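PDB 4CCW: carboxyl esterase NP from Bacillus subtilis, which hydrolyses carboxylic esters to an alcohol and a carboxylate, as a carboxylesterase of the alpha/beta hydrolase fold. Local coordinates for residues A[131-139]-A[149-158]; A[233-241]-A[283-291]. All blocks are in the same frame, centred on the assembly; numbering follows the deposited sequence.

Contact 1. Residues A[131-139]-A[149-158]; sequences GGLHTMNFL and AAILSPAETF
Met136 lays its bent side chain across Ile151 and Thr157: its CB and CG rest on the methyl of Thr157, with CG 3.8 Å from Thr157 CG2, while SD comes 3.9 Å from Ile151 CD1, the side chains of Met136 and Ile151 crossing at about a right angle. Leu139 meets the same methyl of Ile151 tip to tip, and its CD2 also lies 3.8 Å from Ala149 CB. Nearer the start of the helix, Thr135 has its methyl anti to the backbone N, which turns CG2 onto Ala149 CB at 3.7 Å and leaves OG1 to bond back to Gly131 O at 2.9 Å; that carbonyl takes Thr135 N as well, from the opposite face of its plane. The helix 130-141 and strand 146-152 joined here belong to a beta-alpha-beta unit of the alpha/beta hydrolase fold, the helix starting just after Ser129 at what is probably the nucleophile elbow. The CA atoms of the two segments come nearest at Gly132 and Pro154, 4.5 Å apart. Beyond the strand the loop curls beside Leu133. Thr157 OG1 bonds to Ala155 O at 2.8 Å, from above the carbonyl plane, and the two oxygens together line Leu133 CB.

Contact 2. Residues A[233-241]-A[283-291]; sequences RVPILLLLG and VNERVMRFF
In the central sheet of this alpha/beta hydrolase, strand 236-241 is covered on one side by helix 280-291, whose segment 283-291 runs nearly antiparallel to the strand, with 164° between their directions and a closest approach of the axes of 9.7 Å. Leu237 and Phe290 form the heart of the contact. The CB of Leu237 stands 3.5 Å from the centroid of the Phe290 ring and only 6° off its normal, a CH-pi contact over the middle of the face. With CG anti to the backbone N (chi1 176°), Phe290 extends its ring along the strand far enough for CZ to come 3.5 Å from Leu237 N, while Pro235 C meets the ring at its edge. The two branches of Leu237 then part company: CD2 packs on Phe290 CB and the Val287 backbone, whereas CD1 lies over one face of the Arg286 guanidinium, 3.4 Å from NH2. Arg289 NH2 lies over the opposite face, each of the two toward the rim. Salt bridges from Arg286 NE to Glu266 and from NH2 to Glu264 fix its orientation; Arg289 NH1 pairs with Glu285 OE1, and the three carboxylates together probably offset the gathering of positive charge. Farther along, Leu239 CD2 touches the aliphatic part of Arg286, and its CD1 lies 4.2 Å from Val283 CG1. Glu264 and Glu266 belong to strand 263-268, which pairs with strand 236-241 on the side away from strand 146-152; Phe290 touches Glu264 and Ser148, and so links the two strands flanking the one it packs on.

In the fold
Contact 1 closes before contact 2 opens along the chain, and their centres lie 12 Å apart. They meet in the sheet, where strands 146-152 and 236-241 are parallel neighbours; probable hydrogen bonds of 2.8 Å join Ile151 N to Leu237 O and Leu237 N to Ala149 O. Helices 130-141 and 280-291 pack on opposite faces of this sheet, illustrating how an alpha/beta hydrolase sandwiches its strands between helical layers. The active site lies nearer contact 1: the side chain of Ala155 is about 6 Å from that of His273, the probable proton acceptor, against about 10 Å for Leu239 in contact 2.

Contact 1. Residues A[131-139]-A[149-158]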
# COMPACT_ATOMS: atom_id res chain seq x y z
N GLY A 131 -2.96 0.54 -0.14
CA GLY A 131 -2.71 -0.81 0.38
C GLY A 131 -3.35 -1.06 1.73
O GLY A 131 -3.76 -2.17 2.02
N GLY A 132 -3.44 -0.01 2.55
CA GLY A 132 -4.11 -0.11 3.87
C GLY A 132 -5.62 -0.34 3.70
O GLY A 132 -6.23 -1.09 4.46
N LEU A 133 -6.20 0.31 2.69
CA LEU A 133 -7.62 0.19 2.37
C LEU A 133 -7.93 -1.21 1.85
O LEU A 133 -8.88 -1.85 2.33
CB LEU A 133 -8.03 1.28 1.37
CG LEU A 133 -9.39 1.20 0.65
CD1 LEU A 133 -10.56 1.04 1.61
CD2 LEU A 133 -9.53 2.48 -0.19
N HIS A 134 -7.10 -1.69 0.92
CA HIS A 134 -7.16 -3.08 0.45
C HIS A 134 -7.06 -4.04 1.61
O HIS A 134 -7.80 -5.02 1.69
CB HIS A 134 -6.05 -3.36 -0.57
CG HIS A 134 -6.38 -2.91 -1.97
ND1 HIS A 134 -6.76 -3.76 -2.93
CD2 HIS A 134 -6.35 -1.64 -2.55
CE1 HIS A 134 -6.99 -3.08 -4.08
NE2 HIS A 134 -6.73 -1.78 -3.84
N THR A 135 -6.15 -3.76 2.53
CA THR A 135 -5.96 -4.64 3.69
C THR A 135 -7.23 -4.71 4.54
O THR A 135 -7.67 -5.81 4.89
CB THR A 135 -4.73 -4.23 4.54
OG1 THR A 135 -3.54 -4.43 3.76
CG2 THR A 135 -4.63 -5.11 5.80
N MET A 136 -7.82 -3.56 4.85
CA MET A 136 -9.03 -3.54 5.67
C MET A 136 -10.16 -4.27 4.94
O MET A 136 -10.88 -5.07 5.53
CB MET A 136 -9.44 -2.10 6.02
CG MET A 136 -10.63 -2.02 6.96
SD MET A 136 -10.18 -2.63 8.59
CE MET A 136 -9.67 -1.15 9.40
N ASN A 137 -10.30 -4.00 3.64
CA ASN A 137 -11.36 -4.63 2.87
C ASN A 137 -11.21 -6.16 2.91
O ASN A 137 -12.20 -6.91 3.06
CB ASN A 137 -11.34 -4.10 1.42
CG ASN A 137 -12.46 -4.67 0.56
OD1 ASN A 137 -13.65 -4.44 0.82
ND2 ASN A 137 -12.08 -5.39 -0.48
N PHE A 138 -9.97 -6.63 2.82
CA PHE A 138 -9.69 -8.08 2.77
C PHE A 138 -9.93 -8.76 4.11
O PHE A 138 -10.55 -9.83 4.18
CB PHE A 138 -8.26 -8.33 2.27
CG PHE A 138 -7.94 -9.79 2.01
CD1 PHE A 138 -8.44 -10.42 0.87
CD2 PHE A 138 -7.13 -10.50 2.87
CE1 PHE A 138 -8.13 -11.76 0.61
CE2 PHE A 138 -6.81 -11.83 2.62
CZ PHE A 138 -7.31 -12.45 1.48
N LEU A 139 -9.43 -8.17 5.19
CA LEU A 139 -9.58 -8.78 6.50
C LEU A 139 -11.05 -8.82 6.94
O LEU A 139 -11.44 -9.73 7.67
CB LEU A 139 -8.67 -8.11 7.55
CG LEU A 139 -9.00 -6.69 8.02
CD1 LEU A 139 -9.95 -6.72 9.21
CD2 LEU A 139 -7.72 -5.93 8.38
N ALA A 149 -3.05 -7.61 11.08
CA ALA A 149 -2.83 -6.61 10.04
C ALA A 149 -2.36 -5.30 10.64
O ALA A 149 -2.87 -4.87 11.67
CB ALA A 149 -4.10 -6.41 9.24
N ALA A 150 -1.35 -4.70 9.99
CA ALA A 150 -0.88 -3.36 10.32
C ALA A 150 -1.34 -2.48 9.18
O ALA A 150 -1.01 -2.71 8.00
CB ALA A 150 0.64 -3.34 10.44
N ILE A 151 -2.13 -1.48 9.53
CA ILE A 151 -2.75 -0.59 8.55
C ILE A 151 -2.13 0.77 8.78
O ILE A 151 -2.27 1.34 9.86
CB ILE A 151 -4.29 -0.59 8.69
CG1 ILE A 151 -4.85 -1.97 8.31
CG2 ILE A 151 -4.93 0.53 7.87
CD1 ILE A 151 -6.33 -2.16 8.60
N LEU A 152 -1.39 1.26 7.78
CA LEU A 152 -0.62 2.48 7.93
C LEU A 152 -1.22 3.58 7.08
O LEU A 152 -1.34 3.39 5.86
CB LEU A 152 0.85 2.25 7.49
CG LEU A 152 1.86 1.52 8.40
CD1 LEU A 152 1.28 0.39 9.24
CD2 LEU A 152 3.03 1.01 7.58
N SER A 153 -1.59 4.71 7.69
CA SER A 153 -2.06 5.87 6.91
C SER A 153 -3.04 5.44 5.79
O SER A 153 -2.82 5.77 4.62
CB SER A 153 -0.87 6.58 6.26
OG SER A 153 0.11 6.92 7.23
N PRO A 154 -4.11 4.70 6.14
CA PRO A 154 -4.96 4.12 5.09
C PRO A 154 -5.66 5.15 4.21
O PRO A 154 -6.10 6.19 4.72
CB PRO A 154 -6.01 3.34 5.88
CG PRO A 154 -6.06 4.02 7.23
CD PRO A 154 -4.62 4.39 7.49
N ALA A 155 -5.82 4.84 2.93
CA ALA A 155 -6.64 5.68 2.06
C ALA A 155 -8.07 5.56 2.57
O ALA A 155 -8.60 4.46 2.67
CB ALA A 155 -6.56 5.22 0.62
N GLU A 156 -8.66 6.70 2.90
CA GLU A 156 -9.99 6.75 3.51
C GLU A 156 -10.13 5.70 4.62
O GLU A 156 -9.41 5.80 5.60
CB GLU A 156 -11.08 6.74 2.43
CG GLU A 156 -11.09 8.08 1.70
CD GLU A 156 -12.42 8.37 0.99
OE1 GLU A 156 -13.19 7.43 0.72
OE2 GLU A 156 -12.68 9.55 0.74
N THR A 157 -11.00 4.71 4.44
CA THR A 157 -11.16 3.59 5.41
C THR A 157 -11.93 4.02 6.67
O THR A 157 -13.04 3.54 6.92
CB THR A 157 -9.80 2.92 5.77
OG1 THR A 157 -9.17 2.50 4.55
CG2 THR A 157 -9.99 1.69 6.72
N PHE A 158 -11.36 4.94 7.46
CA PHE A 158 -12.05 5.47 8.64
C PHE A 158 -12.72 6.82 8.40
O PHE A 158 -13.81 7.07 8.91
CB PHE A 158 -11.11 5.51 9.85
CG PHE A 158 -10.49 4.18 10.14
CD1 PHE A 158 -11.25 3.15 10.69
CD2 PHE A 158 -9.16 3.94 9.80
CE1 PHE A 158 -10.68 1.90 10.93
CE2 PHE A 158 -8.59 2.71 10.06
CZ PHE A 158 -9.35 1.69 10.61

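Contact 2. Residues A[233-241]-A[283-291]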
# COMPACT_ATOMS: atom_id res chain seq x y z
N ARG A 233 -12.78 -9.00 12.89
CA ARG A 233 -12.46 -10.19 13.71
C ARG A 233 -10.98 -10.57 13.62
O ARG A 233 -10.58 -11.69 13.95
CB ARG A 233 -13.33 -11.37 13.26
CG ARG A 233 -14.79 -11.28 13.66
CD ARG A 233 -15.50 -12.62 13.46
NE ARG A 233 -15.89 -12.85 12.07
CZ ARG A 233 -15.75 -14.00 11.42
NH1 ARG A 233 -15.17 -15.04 12.00
NH2 ARG A 233 -16.16 -14.12 10.16
N VAL A 234 -10.16 -9.63 13.17
CA VAL A 234 -8.73 -9.81 13.01
C VAL A 234 -8.04 -8.70 13.83
O VAL A 234 -8.48 -7.55 13.79
CB VAL A 234 -8.36 -9.69 11.50
CG1 VAL A 234 -6.86 -9.82 11.28
CG2 VAL A 234 -9.08 -10.75 10.68
N PRO A 235 -6.95 -9.02 14.55
CA PRO A 235 -6.25 -7.93 15.25
C PRO A 235 -5.65 -6.93 14.27
O PRO A 235 -5.06 -7.33 13.26
CB PRO A 235 -5.12 -8.65 16.02
CG PRO A 235 -5.33 -10.11 15.82
CD PRO A 235 -6.26 -10.31 14.67
N ILE A 236 -5.79 -5.64 14.60
CA ILE A 236 -5.34 -4.55 13.77
C ILE A 236 -4.42 -3.62 14.55
O ILE A 236 -4.70 -3.29 15.70
CB ILE A 236 -6.54 -3.76 13.23
CG1 ILE A 236 -7.37 -4.64 12.27
CG2 ILE A 236 -6.12 -2.43 12.60
CD1 ILE A 236 -8.68 -4.00 11.86
N LEU A 237 -3.31 -3.24 13.92
CA LEU A 237 -2.46 -2.18 14.42
C LEU A 237 -2.68 -1.05 13.45
O LEU A 237 -2.41 -1.19 12.27
CB LEU A 237 -0.98 -2.58 14.46
CG LEU A 237 0.04 -1.46 14.71
CD1 LEU A 237 0.06 -1.06 16.19
CD2 LEU A 237 1.44 -1.90 14.29
N LEU A 238 -3.15 0.09 13.95
CA LEU A 238 -3.34 1.27 13.12
C LEU A 238 -2.29 2.31 13.47
O LEU A 238 -2.27 2.79 14.58
CB LEU A 238 -4.75 1.84 13.29
CG LEU A 238 -5.04 3.18 12.59
CD1 LEU A 238 -4.95 3.02 11.07
CD2 LEU A 238 -6.44 3.70 12.97
N LEU A 239 -1.41 2.60 12.51
CA LEU A 239 -0.43 3.67 12.65
C LEU A 239 -0.77 4.84 11.75
O LEU A 239 -1.01 4.66 10.54
CB LEU A 239 0.98 3.19 12.29
CG LEU A 239 1.55 2.01 13.08
CD1 LEU A 239 3.00 1.76 12.67
CD2 LEU A 239 1.45 2.23 14.59
N LEU A 240 -0.78 6.03 12.34
CA LEU A 240 -1.07 7.27 11.65
C LEU A 240 0.05 8.25 11.99
O LEU A 240 0.70 8.10 13.02
CB LEU A 240 -2.42 7.83 12.11
CG LEU A 240 -3.65 6.96 11.82
CD1 LEU A 240 -4.71 7.12 12.90
CD2 LEU A 240 -4.18 7.31 10.42
N GLY A 241 0.28 9.23 11.12
CA GLY A 241 1.34 10.22 11.34
C GLY A 241 0.80 11.57 11.80
O GLY A 241 -0.20 12.04 11.28
N VAL A 283 8.95 2.61 13.03
CA VAL A 283 7.85 1.86 12.39
C VAL A 283 8.20 0.38 12.23
O VAL A 283 7.36 -0.50 12.51
CB VAL A 283 7.45 2.51 11.06
CG1 VAL A 283 6.46 1.63 10.31
CG2 VAL A 283 6.84 3.88 11.33
N ASN A 284 9.43 0.10 11.81
CA ASN A 284 9.91 -1.27 11.69
C ASN A 284 9.73 -2.07 12.98
O ASN A 284 9.12 -3.13 12.95
CB ASN A 284 11.39 -1.32 11.29
CG ASN A 284 11.62 -0.88 9.86
OD1 ASN A 284 10.68 -0.60 9.12
ND2 ASN A 284 12.89 -0.80 9.45
N GLU A 285 10.24 -1.55 14.10
CA GLU A 285 10.16 -2.23 15.41
C GLU A 285 8.72 -2.34 15.91
O GLU A 285 8.32 -3.37 16.47
CB GLU A 285 11.01 -1.51 16.46
CG GLU A 285 11.05 -2.19 17.83
CD GLU A 285 9.83 -1.92 18.72
OE1 GLU A 285 9.15 -0.89 18.55
OE2 GLU A 285 9.56 -2.75 19.62
N ARG A 286 7.96 -1.27 15.72
CA ARG A 286 6.59 -1.20 16.22
C ARG A 286 5.73 -2.28 15.58
O ARG A 286 4.98 -2.95 16.27
CB ARG A 286 5.98 0.19 15.96
CG ARG A 286 4.54 0.35 16.44
CD ARG A 286 4.45 0.24 17.95
NE ARG A 286 3.09 0.15 18.50
CZ ARG A 286 2.49 -0.99 18.88
NH1 ARG A 286 3.11 -2.16 18.74
NH2 ARG A 286 1.27 -0.96 19.40
N VAL A 287 5.85 -2.44 14.27
CA VAL A 287 5.10 -3.46 13.55
C VAL A 287 5.53 -4.86 13.98
O VAL A 287 4.70 -5.74 14.24
CB VAL A 287 5.23 -3.30 12.02
CG1 VAL A 287 4.73 -4.54 11.30
CG2 VAL A 287 4.48 -2.06 11.55
N MET A 288 6.84 -5.06 14.10
CA MET A 288 7.35 -6.35 14.55
C MET A 288 6.83 -6.72 15.93
O MET A 288 6.42 -7.86 16.16
CB MET A 288 8.87 -6.37 14.56
CG MET A 288 9.40 -7.70 14.06
SD MET A 288 9.41 -7.65 12.26
CE MET A 288 11.07 -7.00 12.11
N ARG A 289 6.84 -5.75 16.84
CA ARG A 289 6.40 -5.95 18.22
C ARG A 289 4.94 -6.40 18.24
O ARG A 289 4.58 -7.30 19.00
CB ARG A 289 6.57 -4.66 19.01
CG ARG A 289 6.40 -4.79 20.51
CD ARG A 289 6.83 -3.49 21.19
NE ARG A 289 5.75 -2.50 21.24
CZ ARG A 289 5.90 -1.19 21.06
NH1 ARG A 289 7.09 -0.68 20.76
NH2 ARG A 289 4.86 -0.39 21.15
N PHE A 290 4.13 -5.76 17.40
CA PHE A 290 2.72 -6.10 17.27
C PHE A 290 2.49 -7.53 16.77
O PHE A 290 1.64 -8.25 17.30
CB PHE A 290 2.01 -5.10 16.34
CG PHE A 290 0.57 -5.44 16.08
CD1 PHE A 290 -0.40 -5.21 17.05
CD2 PHE A 290 0.19 -5.99 14.86
CE1 PHE A 290 -1.73 -5.53 16.81
CE2 PHE A 290 -1.14 -6.32 14.62
CZ PHE A 290 -2.10 -6.09 15.60
N PHE A 291 3.25 -7.93 15.75
CA PHE A 291 3.13 -9.27 15.17
C PHE A 291 3.62 -10.37 16.13
O PHE A 291 3.13 -11.49 16.08
CB PHE A 291 3.90 -9.37 13.85
CG PHE A 291 3.26 -8.64 12.70
CD1 PHE A 291 1.91 -8.30 12.72
CD2 PHE A 291 4.01 -8.33 11.57
CE1 PHE A 291 1.33 -7.64 11.65
CE2 PHE A 291 3.44 -7.66 10.50
CZ PHE A 291 2.09 -7.32 10.54